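Long-range contacts in RNA-directed RNA polymerase (Infectious pancreatic necrosis virus, PDB 3ZED), which probably copies the viral RNA genome by RNA-templated RNA synthesis, existing both free and covalently attached to the genomic RNA: residues 106-110 and 301-305; 165-171 and 314-320. All coordinates share one frame; numbering follows the deposited sequence.

Contact 1: 106-110 and 301-305; sequences YYPFH and LLFPK
The ring of Y106 is sandwiched between a proline of its own segment and a leucine of the strand, with P108 CD over one face and L301 CB over the other. The second of these is a CH-pi contact: L301 CB stands 4.1 Å from the centroid of the Y106 ring, only 16° off the ring normal. With CG placed anti to the backbone N (chi1 171°), the ring reaches over the strand, and its edge meets a carbonyl almost in plane, Y106 CE2 lying 3.4 Å from L302 O. That oxygen belongs to the centre of an inverse gamma turn, closed by a weak bond from F303 N to L301 O, and it accepts a hydrogen bond from Q167 NE2. Farther along the ring, the hydroxyl ends beside a second aromatic, with Y106 OH 3.3 Å from F303 CD2.

Where the tyrosine stops, two prolines continue the contact. P108 CB packs 3.6 Å from P304 CD, and the imidazole of H110 lies across the same proline, its NE2 3.8 Å from P304 CG while hydrogen-bonded to Q167. End to end, 106-110 and 301-304 run only 6° apart, although 106-110 is not a strand: the two meet through side chains and share no backbone bond.

Both segments lie in the palm family region, and L301 is close to G248 of a predicted GTP-binding site. Strand 299-310 has strands 320-323 and 456-459 as partners; the 106-110 loop also touches 456-459, while Y164 and Q167 of helix 164-179 meet P108, H110 and P304.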
loop_
_atom_site.group_PDB
_atom_site.type_symbol
_atom_site.label_atom_id
_atom_site.label_comp_id
_atom_site.label_asym_id
_atom_site.label_seq_id
_atom_site.Cartn_x
_atom_site.Cartn_y
_atom_site.Cartn_z
ATOM N N TYR B 106 -11.311 -13.224 -17.084
ATOM C CA TYR B 106 -11.729 -12.499 -15.903
ATOM C C TYR B 106 -12.654 -11.371 -16.317
ATOM O O TYR B 106 -12.229 -10.429 -16.974
ATOM C CB TYR B 106 -10.515 -12.000 -15.092
ATOM C CG TYR B 106 -10.881 -11.056 -13.962
ATOM C CD1 TYR B 106 -11.680 -11.481 -12.906
ATOM C CD2 TYR B 106 -10.472 -9.724 -13.978
ATOM C CE1 TYR B 106 -12.060 -10.608 -11.889
ATOM C CE2 TYR B 106 -10.823 -8.847 -12.954
ATOM C CZ TYR B 106 -11.617 -9.293 -11.909
ATOM O OH TYR B 106 -11.991 -8.442 -10.892
ATOM N N TYR B 107 -13.932 -11.492 -15.945
ATOM C CA TYR B 107 -14.961 -10.518 -16.282
ATOM C C TYR B 107 -15.500 -9.882 -15.002
ATOM O O TYR B 107 -16.426 -10.418 -14.393
ATOM C CB TYR B 107 -16.074 -11.182 -17.119
ATOM C CG TYR B 107 -15.644 -11.525 -18.529
ATOM C CD1 TYR B 107 -15.028 -12.741 -18.817
ATOM C CD2 TYR B 107 -15.880 -10.652 -19.584
ATOM C CE1 TYR B 107 -14.637 -13.067 -20.119
ATOM C CE2 TYR B 107 -15.537 -10.986 -20.896
ATOM C CZ TYR B 107 -14.881 -12.179 -21.155
ATOM O OH TYR B 107 -14.504 -12.479 -22.446
ATOM N N PRO B 108 -14.877 -8.776 -14.541
ATOM C CA PRO B 108 -15.335 -8.148 -13.289
ATOM C C PRO B 108 -16.655 -7.414 -13.433
ATOM O O PRO B 108 -17.003 -6.971 -14.526
ATOM C CB PRO B 108 -14.219 -7.152 -12.967
ATOM C CG PRO B 108 -13.642 -6.789 -14.284
ATOM C CD PRO B 108 -13.735 -8.039 -15.128
ATOM N N PHE B 109 -17.373 -7.266 -12.318
ATOM C CA PHE B 109 -18.622 -6.518 -12.284
ATOM C C PHE B 109 -18.310 -5.054 -12.098
ATOM O O PHE B 109 -17.363 -4.688 -11.412
ATOM C CB PHE B 109 -19.565 -7.025 -11.168
ATOM C CG PHE B 109 -20.161 -8.389 -11.449
ATOM C CD1 PHE B 109 -21.313 -8.521 -12.220
ATOM C CD2 PHE B 109 -19.567 -9.542 -10.946
ATOM C CE1 PHE B 109 -21.849 -9.784 -12.497
ATOM C CE2 PHE B 109 -20.106 -10.808 -11.223
ATOM C CZ PHE B 109 -21.240 -10.919 -11.999
ATOM N N HIS B 110 -19.096 -4.224 -12.740
ATOM C CA HIS B 110 -18.987 -2.781 -12.675
ATOM C C HIS B 110 -20.327 -2.293 -12.186
ATOM O O HIS B 110 -21.334 -2.492 -12.869
ATOM C CB HIS B 110 -18.597 -2.230 -14.056
ATOM C CG HIS B 110 -17.250 -2.694 -14.517
ATOM N ND1 HIS B 110 -17.109 -3.757 -15.385
ATOM C CD2 HIS B 110 -16.020 -2.239 -14.189
ATOM C CE1 HIS B 110 -15.807 -3.899 -15.579
ATOM N NE2 HIS B 110 -15.113 -3.002 -14.893
ATOM N N LEU B 301 -4.993 -9.986 -11.912
ATOM C CA LEU B 301 -6.368 -9.733 -12.362
ATOM C C LEU B 301 -6.608 -8.225 -12.294
ATOM O O LEU B 301 -6.307 -7.623 -11.261
ATOM C CB LEU B 301 -7.415 -10.480 -11.504
ATOM C CG LEU B 301 -7.322 -11.998 -11.413
ATOM C CD1 LEU B 301 -8.436 -12.532 -10.523
ATOM C CD2 LEU B 301 -7.353 -12.659 -12.805
ATOM N N LEU B 302 -7.064 -7.604 -13.391
ATOM C CA LEU B 302 -7.277 -6.156 -13.357
ATOM C C LEU B 302 -8.630 -5.834 -12.715
ATOM O O LEU B 302 -9.655 -5.730 -13.389
ATOM C CB LEU B 302 -7.142 -5.534 -14.746
ATOM C CG LEU B 302 -6.797 -4.054 -14.745
ATOM C CD1 LEU B 302 -5.337 -3.830 -14.350
ATOM C CD2 LEU B 302 -7.116 -3.431 -16.107
ATOM N N PHE B 303 -8.609 -5.705 -11.386
ATOM C CA PHE B 303 -9.769 -5.451 -10.554
ATOM C C PHE B 303 -10.160 -3.967 -10.576
ATOM O O PHE B 303 -9.310 -3.119 -10.308
ATOM C CB PHE B 303 -9.447 -5.916 -9.117
ATOM C CG PHE B 303 -10.610 -5.964 -8.164
ATOM C CD1 PHE B 303 -10.949 -4.854 -7.394
ATOM C CD2 PHE B 303 -11.319 -7.146 -7.968
ATOM C CE1 PHE B 303 -12.027 -4.899 -6.499
ATOM C CE2 PHE B 303 -12.386 -7.197 -7.067
ATOM C CZ PHE B 303 -12.733 -6.073 -6.340
ATOM N N PRO B 304 -11.442 -3.617 -10.863
ATOM C CA PRO B 304 -11.840 -2.186 -10.819
ATOM C C PRO B 304 -11.996 -1.724 -9.371
ATOM O O PRO B 304 -12.736 -2.343 -8.602
ATOM C CB PRO B 304 -13.167 -2.167 -11.582
ATOM C CG PRO B 304 -13.746 -3.536 -11.381
ATOM C CD PRO B 304 -12.588 -4.493 -11.206
ATOM N N LYS B 305 -11.259 -0.687 -8.967
ATOM C CA LYS B 305 -11.300 -0.216 -7.577
ATOM C C LYS B 305 -12.597 0.567 -7.273
ATOM O O LYS B 305 -12.974 1.456 -8.045
ATOM C CB LYS B 305 -10.072 0.668 -7.291
ATOM C CG LYS B 305 -9.812 0.928 -5.826
ATOM C CD LYS B 305 -8.479 1.639 -5.628
ATOM C CE LYS B 305 -8.074 1.671 -4.168
ATOM N NZ LYS B 305 -8.861 2.671 -3.403
#

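Contact 2: 165-171 and 314-320; sequences SGQLNRL and WDKKTRN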
loop_
_atom_site.group_PDB
_atom_site.type_symbol
_atom_site.label_atom_id
_atom_site.label_comp_id
_atom_site.label_asym_id
_atom_site.label_seq_id
_atom_site.Cartn_x
_atom_site.Cartn_y
_atom_site.Cartn_z
ATOM N N SER B 165 -14.523 0.862 -19.951
ATOM C CA SER B 165 -13.950 2.038 -20.616
ATOM C C SER B 165 -13.057 2.820 -19.630
ATOM O O SER B 165 -11.936 3.208 -19.983
ATOM C CB SER B 165 -15.049 2.936 -21.174
ATOM O OG SER B 165 -15.604 2.416 -22.370
ATOM N N GLY B 166 -13.576 3.036 -18.410
ATOM C CA GLY B 166 -12.846 3.694 -17.330
ATOM C C GLY B 166 -11.519 3.000 -17.059
ATOM O O GLY B 166 -10.472 3.660 -17.084
ATOM N N GLN B 167 -11.548 1.630 -16.906
ATOM C CA GLN B 167 -10.374 0.778 -16.666
ATOM C C GLN B 167 -9.377 0.840 -17.823
ATOM O O GLN B 167 -8.176 0.953 -17.588
ATOM C CB GLN B 167 -10.787 -0.696 -16.433
ATOM C CG GLN B 167 -11.492 -0.960 -15.109
ATOM C CD GLN B 167 -11.564 -2.434 -14.835
ATOM O OE1 GLN B 167 -12.488 -3.119 -15.263
ATOM N NE2 GLN B 167 -10.566 -2.968 -14.149
ATOM N N LEU B 168 -9.878 0.765 -19.071
ATOM C CA LEU B 168 -9.060 0.777 -20.288
ATOM C C LEU B 168 -8.374 2.141 -20.490
ATOM O O LEU B 168 -7.178 2.174 -20.793
ATOM C CB LEU B 168 -9.907 0.384 -21.508
ATOM C CG LEU B 168 -10.379 -1.087 -21.528
ATOM C CD1 LEU B 168 -11.485 -1.304 -22.544
ATOM C CD2 LEU B 168 -9.232 -2.041 -21.787
ATOM N N ASN B 169 -9.109 3.247 -20.275
ATOM C CA ASN B 169 -8.572 4.605 -20.361
ATOM C C ASN B 169 -7.527 4.846 -19.271
ATOM O O ASN B 169 -6.539 5.538 -19.515
ATOM C CB ASN B 169 -9.681 5.645 -20.260
ATOM C CG ASN B 169 -10.380 5.849 -21.568
ATOM O OD1 ASN B 169 -9.822 6.405 -22.512
ATOM N ND2 ASN B 169 -11.608 5.377 -21.657
ATOM N N ARG B 170 -7.732 4.245 -18.080
ATOM C CA ARG B 170 -6.783 4.305 -16.967
ATOM C C ARG B 170 -5.455 3.658 -17.371
ATOM O O ARG B 170 -4.392 4.218 -17.082
ATOM C CB ARG B 170 -7.357 3.623 -15.717
ATOM C CG ARG B 170 -6.421 3.593 -14.524
ATOM C CD ARG B 170 -6.167 4.970 -13.953
ATOM N NE ARG B 170 -5.361 4.902 -12.733
ATOM C CZ ARG B 170 -5.020 5.958 -12.007
ATOM N NH1 ARG B 170 -5.398 7.176 -12.375
ATOM N NH2 ARG B 170 -4.280 5.810 -10.918
ATOM N N LEU B 171 -5.514 2.507 -18.074
ATOM C CA LEU B 171 -4.315 1.816 -18.555
ATOM C C LEU B 171 -3.488 2.727 -19.485
ATOM O O LEU B 171 -2.259 2.776 -19.350
ATOM C CB LEU B 171 -4.672 0.499 -19.262
ATOM C CG LEU B 171 -5.154 -0.672 -18.387
ATOM C CD1 LEU B 171 -5.475 -1.875 -19.266
ATOM C CD2 LEU B 171 -4.106 -1.072 -17.334
ATOM N N TRP B 314 -16.828 8.994 -15.402
ATOM C CA TRP B 314 -17.094 7.579 -15.093
ATOM C C TRP B 314 -16.442 6.617 -16.091
ATOM O O TRP B 314 -15.879 5.600 -15.677
ATOM C CB TRP B 314 -18.602 7.330 -15.082
ATOM C CG TRP B 314 -19.002 5.984 -14.553
ATOM C CD1 TRP B 314 -19.493 4.937 -15.274
ATOM C CD2 TRP B 314 -19.016 5.570 -13.179
ATOM N NE1 TRP B 314 -19.783 3.882 -14.443
ATOM C CE2 TRP B 314 -19.524 4.248 -13.146
ATOM C CE3 TRP B 314 -18.624 6.176 -11.973
ATOM C CZ2 TRP B 314 -19.680 3.529 -11.948
ATOM C CZ3 TRP B 314 -18.751 5.453 -10.791
ATOM C CH2 TRP B 314 -19.269 4.144 -10.784
ATOM N N ASP B 315 -16.540 6.922 -17.399
ATOM C CA ASP B 315 -15.979 6.077 -18.456
ATOM C C ASP B 315 -14.568 6.533 -18.893
ATOM O O ASP B 315 -14.015 5.980 -19.844
ATOM C CB ASP B 315 -16.940 6.032 -19.665
ATOM C CG ASP B 315 -18.303 5.437 -19.335
ATOM O OD1 ASP B 315 -18.344 4.355 -18.707
ATOM O OD2 ASP B 315 -19.328 6.053 -19.704
ATOM N N LYS B 316 -13.982 7.508 -18.193
ATOM C CA LYS B 316 -12.654 8.042 -18.525
ATOM C C LYS B 316 -11.604 7.579 -17.529
ATOM O O LYS B 316 -10.419 7.568 -17.866
ATOM C CB LYS B 316 -12.671 9.587 -18.565
ATOM C CG LYS B 316 -13.513 10.187 -19.680
ATOM C CD LYS B 316 -13.666 11.692 -19.503
ATOM C CE LYS B 316 -14.920 12.239 -20.161
ATOM N NZ LYS B 316 -15.186 13.644 -19.763
ATOM N N LYS B 317 -12.022 7.240 -16.289
ATOM C CA LYS B 317 -11.083 6.855 -15.252
ATOM C C LYS B 317 -11.693 5.944 -14.174
ATOM O O LYS B 317 -12.538 6.367 -13.388
ATOM C CB LYS B 317 -10.490 8.119 -14.591
ATOM C CG LYS B 317 -9.482 7.867 -13.484
ATOM C CD LYS B 317 -9.368 9.099 -12.587
ATOM C CE LYS B 317 -8.682 8.807 -11.276
ATOM N NZ LYS B 317 -8.621 10.011 -10.406
ATOM N N THR B 318 -11.232 4.693 -14.153
ATOM C CA THR B 318 -11.524 3.700 -13.124
ATOM C C THR B 318 -10.161 3.252 -12.645
ATOM O O THR B 318 -9.385 2.733 -13.443
ATOM C CB THR B 318 -12.404 2.526 -13.601
ATOM O OG1 THR B 318 -13.580 2.995 -14.263
ATOM C CG2 THR B 318 -12.763 1.549 -12.454
ATOM N N ARG B 319 -9.839 3.481 -11.379
ATOM C CA ARG B 319 -8.542 3.040 -10.867
ATOM C C ARG B 319 -8.524 1.503 -10.802
ATOM O O ARG B 319 -9.565 0.859 -10.586
ATOM C CB ARG B 319 -8.211 3.687 -9.510
ATOM C CG ARG B 319 -8.028 5.204 -9.623
ATOM C CD ARG B 319 -6.878 5.729 -8.791
ATOM N NE ARG B 319 -7.221 5.895 -7.380
ATOM C CZ ARG B 319 -6.426 5.546 -6.373
ATOM N NH1 ARG B 319 -5.243 4.990 -6.612
ATOM N NH2 ARG B 319 -6.814 5.738 -5.117
ATOM N N ASN B 320 -7.352 0.931 -11.057
ATOM C CA ASN B 320 -7.195 -0.522 -11.099
ATOM C C ASN B 320 -6.403 -1.084 -9.951
ATOM O O ASN B 320 -5.368 -0.532 -9.588
ATOM C CB ASN B 320 -6.516 -0.933 -12.406
ATOM C CG ASN B 320 -7.346 -0.640 -13.628
ATOM O OD1 ASN B 320 -8.521 -0.954 -13.681
ATOM N ND2 ASN B 320 -6.747 -0.049 -14.649
HETATM O O HOH W 1 -5.226 2.380 -11.850
#
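Two torsions set up the exchange between Q167 and N320: each has CG anti to its carbonyl carbon (chi1 -71° and -65°), which places CG beside the backbone N, from where the two amides can meet. Together they join helix 164-179 to the connection of the beta hairpin formed by antiparallel strands 299-310 and 320-323 in the palm region of the polymerase. Q167 NE2 donates to N320 OD1 at 2.9 Å; OD1 lies in the plane of the Q167 amide, whereas NE2 approaches tilted from the plane of the N320 carbonyl, and the amide planes lie 53° apart. N320 answers through ND2 with a straight but weak bond to Q167 O, 3.4 Å long. Q167 NE2 also donates to L302 O and OE1 accepts from H110, so partners at both ends fix the rotation of the amide.

Close approach of the backbones centres on G166, where G166 CA lies 4.1 Å from D315 CA. It illustrates how a glycine on a helix lets a loop come against the backbone: T318 OG1 comes within 3.2 Å of G166 CA, and G166 O receives a weak bond from T318 N. That same oxygen already accepts the helical bond from R170 N. T318 OG1 is held by the backbone N of S163, just before the helix segment.

R170 bends after CG and runs alongside R319, whose CD sits over one face of the R170 guanidinium, 3.4 Å from R170 NH2. The two like-charged groups are turned steeply against each other, and R319 finds a counter-charge in E307. One water is fixed in the guanidinium plane at the edge of R170, accepting from R170 NE and from N320 N, each at 2.7 Å.

From the N terminus the chain passes through 106-110, then the helix segment 165-171, next strand segment 301-305 and finally the loop 314-320. Contact 1 closes a loop of 190 residues when 301-305 returns to 106-110; contact 2 closes one of 142 when 314-320 comes back to the helix. Because the segments alternate, the loops cross, and neither nests within the other. With centres 11 Å apart, the contacts also touch directly: L302 CG packs 3.6 Å from N320 CG, and K305 N probably hydrogen-bonds to R319 O (2.8 Å), pairing the two sides of the hairpin. The early loop, helix 164-179 and the hairpin of strands 299-310 and 320-323 are thereby tied together.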